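Local coordinates for protein diacylglycerol kinase (Bacillus anthracis, PDB 3S40) that probably transfers the gamma-phosphate of ATP to the free hydroxyl of diacylglycerol, yielding phosphatidic acid, at residues A[67-72]-A[90-95]; A[124-129]-A[217-222]; A[131-136]-A[284-289]. One frame throughout, in Å; residues are numbered along the deposited sequence.

Interaction 1. Residues A[67-72]-A[90-95]; sequences IIVFGG and PTLAII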
loop_
_atom_site.group_PDB
_atom_site.type_symbol
_atom_site.label_atom_id
_atom_site.label_comp_id
_atom_site.label_asym_id
_atom_site.label_seq_id
_atom_site.Cartn_x
_atom_site.Cartn_y
_atom_site.Cartn_z
ATOM N N ILE A 67 6.698 14.807 -3.074
ATOM C CA ILE A 67 7.171 14.348 -1.768
ATOM C C ILE A 67 7.794 12.960 -1.911
ATOM O O ILE A 67 7.154 12.027 -2.391
ATOM C CB ILE A 67 6.048 14.312 -0.703
ATOM C CG1 ILE A 67 5.550 15.739 -0.405
ATOM C CG2 ILE A 67 6.542 13.648 0.585
ATOM C CD1 ILE A 67 4.627 15.853 0.792
ATOM N N ILE A 68 9.061 12.837 -1.532
ATOM C CA ILE A 68 9.757 11.559 -1.590
ATOM C C ILE A 68 9.894 11.033 -0.183
ATOM O O ILE A 68 10.256 11.781 0.724
ATOM C CB ILE A 68 11.158 11.717 -2.195
ATOM C CG1 ILE A 68 11.057 12.449 -3.536
ATOM C CG2 ILE A 68 11.865 10.351 -2.310
ATOM C CD1 ILE A 68 12.407 12.770 -4.155
ATOM N N VAL A 69 9.581 9.763 0.029
ATOM C CA VAL A 69 9.782 9.184 1.364
ATOM C C VAL A 69 10.827 8.072 1.337
ATOM O O VAL A 69 10.690 7.113 0.592
ATOM C CB VAL A 69 8.445 8.693 1.964
ATOM C CG1 VAL A 69 7.724 7.791 0.983
ATOM C CG2 VAL A 69 8.674 8.012 3.307
ATOM N N PHE A 70 11.902 8.233 2.115
ATOM C CA PHE A 70 12.862 7.160 2.318
ATOM C C PHE A 70 12.543 6.445 3.612
ATOM O O PHE A 70 12.746 6.992 4.689
ATOM C CB PHE A 70 14.295 7.685 2.377
ATOM C CG PHE A 70 15.318 6.611 2.707
ATOM C CD1 PHE A 70 15.284 5.381 2.073
ATOM C CD2 PHE A 70 16.330 6.849 3.630
ATOM C CE1 PHE A 70 16.228 4.384 2.365
ATOM C CE2 PHE A 70 17.284 5.862 3.924
ATOM C CZ PHE A 70 17.230 4.631 3.297
ATOM N N GLY A 71 12.033 5.223 3.515
ATOM C CA GLY A 71 11.700 4.470 4.713
ATOM C C GLY A 71 10.874 3.226 4.456
ATOM O O GLY A 71 10.487 2.943 3.320
ATOM N N GLY A 72 10.592 2.486 5.524
ATOM C CA GLY A 72 9.780 1.284 5.417
ATOM C C GLY A 72 8.282 1.513 5.278
ATOM O O GLY A 72 7.806 2.640 5.071
ATOM N N PRO A 90 0.462 16.558 -3.434
ATOM C CA PRO A 90 1.535 16.405 -4.425
ATOM C C PRO A 90 1.746 14.939 -4.832
ATOM O O PRO A 90 1.340 14.010 -4.139
ATOM C CB PRO A 90 2.786 16.906 -3.683
ATOM C CG PRO A 90 2.467 16.729 -2.232
ATOM C CD PRO A 90 0.961 16.920 -2.096
ATOM N N THR A 91 2.414 14.762 -5.958
ATOM C CA THR A 91 2.978 13.483 -6.335
ATOM C C THR A 91 3.847 12.904 -5.228
ATOM O O THR A 91 4.616 13.623 -4.554
ATOM C CB THR A 91 3.792 13.625 -7.611
ATOM O OG1 THR A 91 2.931 14.114 -8.644
ATOM C CG2 THR A 91 4.403 12.255 -8.065
ATOM N N LEU A 92 3.712 11.597 -5.039
ATOM C CA LEU A 92 4.461 10.886 -4.002
ATOM C C LEU A 92 5.422 9.867 -4.635
ATOM O O LEU A 92 5.129 9.291 -5.692
ATOM C CB LEU A 92 3.477 10.208 -3.034
ATOM C CG LEU A 92 3.969 9.520 -1.760
ATOM C CD1 LEU A 92 4.626 10.516 -0.804
ATOM C CD2 LEU A 92 2.806 8.804 -1.071
ATOM N N ALA A 93 6.572 9.663 -3.999
ATOM C CA ALA A 93 7.557 8.677 -4.441
ATOM C C ALA A 93 8.125 7.969 -3.222
ATOM O O ALA A 93 8.135 8.526 -2.125
ATOM C CB ALA A 93 8.657 9.324 -5.256
ATOM N N ILE A 94 8.569 6.731 -3.409
ATOM C CA ILE A 94 9.065 5.915 -2.302
ATOM C C ILE A 94 10.458 5.437 -2.621
ATOM O O ILE A 94 10.708 4.950 -3.710
ATOM C CB ILE A 94 8.179 4.647 -2.099
ATOM C CG1 ILE A 94 6.730 5.044 -1.796
ATOM C CG2 ILE A 94 8.753 3.750 -0.994
ATOM C CD1 ILE A 94 5.782 3.854 -1.804
ATOM N N ILE A 95 11.373 5.594 -1.675
ATOM C CA ILE A 95 12.629 4.888 -1.745
ATOM C C ILE A 95 12.547 3.889 -0.631
ATOM O O ILE A 95 12.394 4.259 0.522
ATOM C CB ILE A 95 13.833 5.794 -1.551
ATOM C CG1 ILE A 95 13.829 6.887 -2.617
ATOM C CG2 ILE A 95 15.119 4.962 -1.643
ATOM C CD1 ILE A 95 14.812 8.012 -2.329
#

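Interaction 2. Residues A[124-129]-A[217-222]; sequences HVKPVD and VKCDDG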
loop_
_atom_site.group_PDB
_atom_site.type_symbol
_atom_site.label_atom_id
_atom_site.label_comp_id
_atom_site.label_asym_id
_atom_site.label_seq_id
_atom_site.Cartn_x
_atom_site.Cartn_y
_atom_site.Cartn_z
ATOM N N HIS A 124 8.535 9.345 -14.040
ATOM C CA HIS A 124 7.393 8.610 -14.607
ATOM C C HIS A 124 6.319 8.483 -13.546
ATOM O O HIS A 124 6.564 7.966 -12.454
ATOM C CB HIS A 124 7.818 7.232 -15.061
ATOM C CG HIS A 124 8.853 7.254 -16.137
ATOM N ND1 HIS A 124 8.685 7.953 -17.313
ATOM C CD2 HIS A 124 10.069 6.662 -16.220
ATOM C CE1 HIS A 124 9.757 7.797 -18.071
ATOM N NE2 HIS A 124 10.610 7.015 -17.433
ATOM N N VAL A 125 5.134 8.983 -13.858
ATOM C CA VAL A 125 4.113 9.161 -12.845
ATOM C C VAL A 125 2.812 8.538 -13.310
ATOM O O VAL A 125 2.479 8.595 -14.495
ATOM C CB VAL A 125 3.856 10.649 -12.595
ATOM C CG1 VAL A 125 2.640 10.812 -11.728
ATOM C CG2 VAL A 125 5.089 11.313 -11.953
ATOM N N LYS A 126 2.083 7.925 -12.388
ATOM C CA LYS A 126 0.779 7.375 -12.737
ATOM C C LYS A 126 -0.197 7.541 -11.593
ATOM O O LYS A 126 0.210 7.704 -10.430
ATOM C CB LYS A 126 0.875 5.905 -13.152
ATOM C CG LYS A 126 1.134 4.943 -12.011
ATOM C CD LYS A 126 1.070 3.519 -12.540
ATOM C CE LYS A 126 1.057 2.503 -11.424
ATOM N NZ LYS A 126 0.450 1.218 -11.903
ATOM N N PRO A 127 -1.495 7.529 -11.921
ATOM C CA PRO A 127 -2.531 7.632 -10.890
ATOM C C PRO A 127 -2.676 6.316 -10.183
ATOM O O PRO A 127 -2.542 5.261 -10.803
ATOM C CB PRO A 127 -3.807 7.982 -11.681
ATOM C CG PRO A 127 -3.523 7.608 -13.078
ATOM C CD PRO A 127 -2.036 7.648 -13.287
ATOM N N VAL A 128 -2.938 6.387 -8.888
ATOM C CA VAL A 128 -3.046 5.203 -8.058
ATOM C C VAL A 128 -4.292 5.371 -7.215
ATOM O O VAL A 128 -4.594 6.477 -6.767
ATOM C CB VAL A 128 -1.793 5.063 -7.168
ATOM C CG1 VAL A 128 -1.979 3.992 -6.113
ATOM C CG2 VAL A 128 -0.564 4.778 -8.038
ATOM N N ASP A 129 -5.048 4.292 -7.044
ATOM C CA ASP A 129 -6.285 4.357 -6.268
ATOM C C ASP A 129 -5.984 4.241 -4.766
ATOM O O ASP A 129 -5.021 3.578 -4.373
ATOM C CB ASP A 129 -7.266 3.234 -6.678
ATOM C CG ASP A 129 -7.506 3.162 -8.201
ATOM O OD1 ASP A 129 -7.329 4.193 -8.907
ATOM O OD2 ASP A 129 -7.877 2.062 -8.686
ATOM N N VAL A 217 -5.018 -8.671 -8.372
ATOM C CA VAL A 217 -5.272 -7.410 -7.679
ATOM C C VAL A 217 -4.387 -6.337 -8.346
ATOM O O VAL A 217 -3.270 -6.628 -8.742
ATOM C CB VAL A 217 -4.980 -7.522 -6.170
ATOM C CG1 VAL A 217 -3.597 -8.127 -5.946
ATOM C CG2 VAL A 217 -5.124 -6.167 -5.484
ATOM N N LYS A 218 -4.907 -5.122 -8.514
ATOM C CA LYS A 218 -4.174 -4.027 -9.157
ATOM C C LYS A 218 -4.423 -2.750 -8.376
ATOM O O LYS A 218 -5.553 -2.520 -7.924
ATOM C CB LYS A 218 -4.671 -3.783 -10.580
ATOM C CG LYS A 218 -4.482 -4.925 -11.554
ATOM C CD LYS A 218 -3.038 -5.040 -12.011
ATOM C CE LYS A 218 -2.919 -6.165 -13.034
ATOM N NZ LYS A 218 -1.517 -6.437 -13.472
ATOM N N CYS A 219 -3.396 -1.905 -8.231
ATOM C CA CYS A 219 -3.577 -0.690 -7.439
ATOM C C CYS A 219 -4.328 0.418 -8.197
ATOM O O CYS A 219 -4.714 1.426 -7.603
ATOM C CB CYS A 219 -2.225 -0.144 -6.952
ATOM S SG CYS A 219 -1.166 0.488 -8.295
ATOM N N ASP A 220 -4.517 0.242 -9.505
ATOM C CA ASP A 220 -5.073 1.306 -10.351
ATOM C C ASP A 220 -6.186 0.852 -11.321
ATOM O O ASP A 220 -6.430 1.518 -12.336
ATOM C CB ASP A 220 -3.951 1.954 -11.171
ATOM C CG ASP A 220 -3.226 0.950 -12.055
ATOM O OD1 ASP A 220 -3.573 -0.252 -11.986
ATOM O OD2 ASP A 220 -2.311 1.352 -12.815
ATOM N N ASP A 221 -6.855 -0.262 -11.032
ATOM C CA ASP A 221 -7.930 -0.711 -11.929
ATOM C C ASP A 221 -9.338 -0.234 -11.529
ATOM O O ASP A 221 -10.329 -0.644 -12.119
ATOM C CB ASP A 221 -7.894 -2.220 -12.145
ATOM C CG ASP A 221 -8.301 -3.013 -10.902
ATOM O OD1 ASP A 221 -8.320 -4.263 -11.005
ATOM O OD2 ASP A 221 -8.586 -2.402 -9.839
ATOM N N GLY A 222 -9.417 0.647 -10.540
ATOM C CA GLY A 222 -10.681 1.243 -10.153
ATOM C C GLY A 222 -11.594 0.369 -9.312
ATOM O O GLY A 222 -12.748 0.723 -9.061
HETATM O O HOH W 1 -2.610 4.156 -13.382
#

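Interaction 3. Residues A[131-136]-A[284-289]; sequences AKANGQ and CQIELL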
loop_
_atom_site.group_PDB
_atom_site.type_symbol
_atom_site.label_atom_id
_atom_site.label_comp_id
_atom_site.label_asym_id
_atom_site.label_seq_id
_atom_site.Cartn_x
_atom_site.Cartn_y
_atom_site.Cartn_z
ATOM N N ALA A 131 -7.904 3.358 -1.015
ATOM C CA ALA A 131 -9.109 2.801 -0.413
ATOM C C ALA A 131 -9.536 3.584 0.833
ATOM O O ALA A 131 -8.712 4.235 1.482
ATOM C CB ALA A 131 -8.894 1.314 -0.079
ATOM N N LYS A 132 -10.826 3.498 1.158
ATOM C CA LYS A 132 -11.371 4.053 2.398
ATOM C C LYS A 132 -12.253 3.042 3.125
ATOM O O LYS A 132 -13.286 2.613 2.603
ATOM C CB LYS A 132 -12.210 5.295 2.114
ATOM C CG LYS A 132 -11.688 6.558 2.760
ATOM C CD LYS A 132 -12.823 7.503 3.113
ATOM C CE LYS A 132 -12.449 8.948 2.823
ATOM N NZ LYS A 132 -13.409 9.918 3.427
ATOM N N ALA A 133 -11.858 2.682 4.343
ATOM C CA ALA A 133 -12.668 1.789 5.170
ATOM C C ALA A 133 -13.168 2.526 6.417
ATOM O O ALA A 133 -12.365 2.977 7.227
ATOM C CB ALA A 133 -11.861 0.555 5.555
ATOM N N ASN A 134 -14.485 2.649 6.562
ATOM C CA ASN A 134 -15.059 3.426 7.662
ATOM C C ASN A 134 -14.295 4.736 7.840
ATOM O O ASN A 134 -13.830 5.041 8.936
ATOM C CB ASN A 134 -15.029 2.638 8.987
ATOM C CG ASN A 134 -16.038 1.494 9.023
ATOM O OD1 ASN A 134 -16.907 1.390 8.156
ATOM N ND2 ASN A 134 -15.935 0.637 10.049
ATOM N N GLY A 135 -14.137 5.489 6.757
ATOM C CA GLY A 135 -13.414 6.753 6.804
ATOM C C GLY A 135 -11.973 6.666 7.287
ATOM O O GLY A 135 -11.468 7.569 7.956
ATOM N N GLN A 136 -11.315 5.564 6.953
ATOM C CA GLN A 136 -9.889 5.390 7.186
ATOM C C GLN A 136 -9.248 4.977 5.852
ATOM O O GLN A 136 -9.768 4.083 5.161
ATOM C CB GLN A 136 -9.683 4.314 8.245
ATOM C CG GLN A 136 -8.292 3.715 8.292
ATOM C CD GLN A 136 -7.274 4.645 8.913
ATOM O OE1 GLN A 136 -7.072 4.638 10.128
ATOM N NE2 GLN A 136 -6.621 5.450 8.082
ATOM N N CYS A 284 -18.275 -2.810 8.583
ATOM C CA CYS A 284 -17.380 -1.918 7.859
ATOM C C CYS A 284 -17.820 -1.673 6.414
ATOM O O CYS A 284 -18.176 -2.614 5.685
ATOM C CB CYS A 284 -15.957 -2.487 7.907
ATOM S SG CYS A 284 -14.679 -1.309 7.498
ATOM N N GLN A 285 -17.811 -0.400 6.021
ATOM C CA GLN A 285 -18.103 0.018 4.651
ATOM C C GLN A 285 -16.805 0.413 3.962
ATOM O O GLN A 285 -15.970 1.130 4.536
ATOM C CB GLN A 285 -19.083 1.201 4.633
ATOM C CG GLN A 285 -19.476 1.692 3.229
ATOM C CD GLN A 285 -20.280 0.665 2.416
ATOM O OE1 GLN A 285 -20.958 -0.200 2.978
ATOM N NE2 GLN A 285 -20.211 0.770 1.086
ATOM N N ILE A 286 -16.623 -0.069 2.735
ATOM C CA ILE A 286 -15.405 0.239 1.995
ATOM C C ILE A 286 -15.705 0.856 0.637
ATOM O O ILE A 286 -16.559 0.358 -0.118
ATOM C CB ILE A 286 -14.495 -0.985 1.795
ATOM C CG1 ILE A 286 -14.415 -1.826 3.070
ATOM C CG2 ILE A 286 -13.113 -0.534 1.341
ATOM C CD1 ILE A 286 -13.393 -2.925 3.015
ATOM N N GLU A 287 -14.983 1.941 0.356
ATOM C CA GLU A 287 -15.096 2.709 -0.882
ATOM C C GLU A 287 -13.707 2.836 -1.505
ATOM O O GLU A 287 -12.700 2.790 -0.808
ATOM C CB GLU A 287 -15.610 4.127 -0.589
ATOM C CG GLU A 287 -16.842 4.206 0.295
ATOM C CD GLU A 287 -18.097 3.698 -0.396
ATOM O OE1 GLU A 287 -19.061 3.337 0.313
ATOM O OE2 GLU A 287 -18.121 3.663 -1.646
ATOM N N LEU A 288 -13.656 3.025 -2.814
ATOM C CA LEU A 288 -12.386 3.255 -3.474
ATOM C C LEU A 288 -12.321 4.660 -4.059
ATOM O O LEU A 288 -13.247 5.089 -4.737
ATOM C CB LEU A 288 -12.190 2.247 -4.594
ATOM C CG LEU A 288 -10.823 2.404 -5.242
ATOM C CD1 LEU A 288 -9.771 1.665 -4.425
ATOM C CD2 LEU A 288 -10.838 1.933 -6.664
ATOM N N LEU A 289 -11.225 5.371 -3.807
ATOM C CA LEU A 289 -11.008 6.674 -4.444
ATOM C C LEU A 289 -10.099 6.537 -5.667
ATOM O O LEU A 289 -8.880 6.389 -5.564
ATOM C CB LEU A 289 -10.415 7.666 -3.445
ATOM C CG LEU A 289 -11.197 7.771 -2.135
ATOM C CD1 LEU A 289 -10.391 8.594 -1.123
ATOM C CD2 LEU A 289 -12.582 8.363 -2.385
#

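Interaction 1. Residues A[67-72]-A[90-95]
Phe-70 has CG anti to its backbone N (chi1 175°), and with chi2 at 46° CD1 of its ring comes 3.7 Å from CG2 of Ile-95. The other branch of Ile-95 crosses Ile-68 obliquely, its CD1 3.8 Å from CG2 of Ile-68. On the face that carries Ile-67 and Val-69, Leu-92 has CG anti to its own N (chi1 -173°); its CD1 methyl lies 3.3 Å from Ile-67 O and also touches Ile-67 CG2. Pro-90 closes this end of the pair, with CG 3.7 Å from Ile-67 CG1. Strands 66-71 and 91-96 are parallel neighbours in the four-stranded sheet of the catalytic domain, linked by helix 73-83 as a beta-alpha-beta crossover. That helix packs on Val-69, Leu-92 and Ile-94, while helices 24-38 and 113-120 cover the Ile-68 and Ile-95 face. Five backbone hydrogen bonds join the strands. They start at Ile-67 N to Thr-91 O (2.8 Å) and finish at Gly-71 N to Ile-95 O, a longer 3.2 Å. Just there strand 66-71 gives way to the glycine-rich GGDGT sequence of diacylglycerol kinases, with Gly-72 as N-cap of helix 73-83.

Interaction 2. Residues A[124-129]-A[217-222]
Lys-126 and Asp-220 meet with their side chains crossing at about a right angle. A chi1 of 73° sets the lysine CG between backbone N and carbonyl carbon; beyond it the chain is extended, and NZ meets Asp-220 OD2 at 2.9 Å. This salt bridge arrives from above the carboxylate, 60° out of its plane. A water hydrogen-bonds to the same OD2 and, at 2.8 Å, to Pro-127 O, linking the aspartate to the strand backbone as well as to the lysine. The ammonium group also makes a cation-pi contact with Tyr-297. Further along, Asp-129 points toward the loop, and its OD2 takes the N-H of Gly-222 at 2.8 Å on the syn side, close to the carboxylate plane. Its OD1 accepts from Gly-291 N, so both oxygens are engaged by backbone amides. The backbone adds a bond from Asp-129 N to Cys-219 O (2.9 Å), and Val-128 CG1 lies 4.2 Å from Cys-219 SG, beside Phe-103 of helix 102-106. Strand 125-133 of one antiparallel sheet is thereby fastened to the loop entering strand 224-230 of the other, within the beta-sandwich-like part of this lipid kinase fold.

Interaction 3. Residues A[131-136]-A[284-289]
Lys-132 and Glu-287 form the hydrogen-bonded pair of an antiparallel ladder in the six-stranded sheet that strand 125-133 shares with strand 284-296. Lys-132 N donates to Glu-287 O at 2.8 Å, and Glu-287 N returns a bond to Lys-132 O at 2.9 Å. Beyond Ala-133 the first strand folds back through a beta-hairpin with a two-residue loop, Asn-134 and Gly-135, both with positive phi as in a type I' turn. Ala-133 is in register with Ile-286, but its N and O turn to the hairpin partner, bonding Gln-136 O and N. Asn-134 carries the ladder into the turn. Its N reaches Gln-285 O at 2.9 Å, and its side-chain OD1 substitutes for a strand carbonyl by accepting from Gln-285 N, also at 2.9 Å, with the donor tilted 34° from the amide plane. Its ND2 is satisfied by Pro-283 O and lies 3.4 Å from Cys-284 SG. On the buried face, Ala-133 CB rests 3.9 Å from that sulphur, and Trp-142 packs against Ala-133, Cys-284 and Ile-286. Glu-287 OE1 lies close to the amide plane of Gln-285 and accepts from NE2 at 2.9 Å, met from above the carboxylate plane.

Overall arrangement
Interaction 1 comes first along the chain, closed within the parallel sheet of the catalytic domain, and the other two follow with their segments alternating. Strand 125-133 is the common element: its first half makes interaction 2 and its second half begins interaction 3, whose centre is about 17 Å away. The two touch where Leu-288 CD2 packs on Gly-222 and Asp-129. Interaction 1 lies about 16 Å from interaction 2, centre to centre, and meets it through Thr-91 and Val-125; from interaction 3 it is separated by about 12 Å between nearest atoms. Together they trace a continuous path from the catalytic domain, along one long strand, into the beta sandwich.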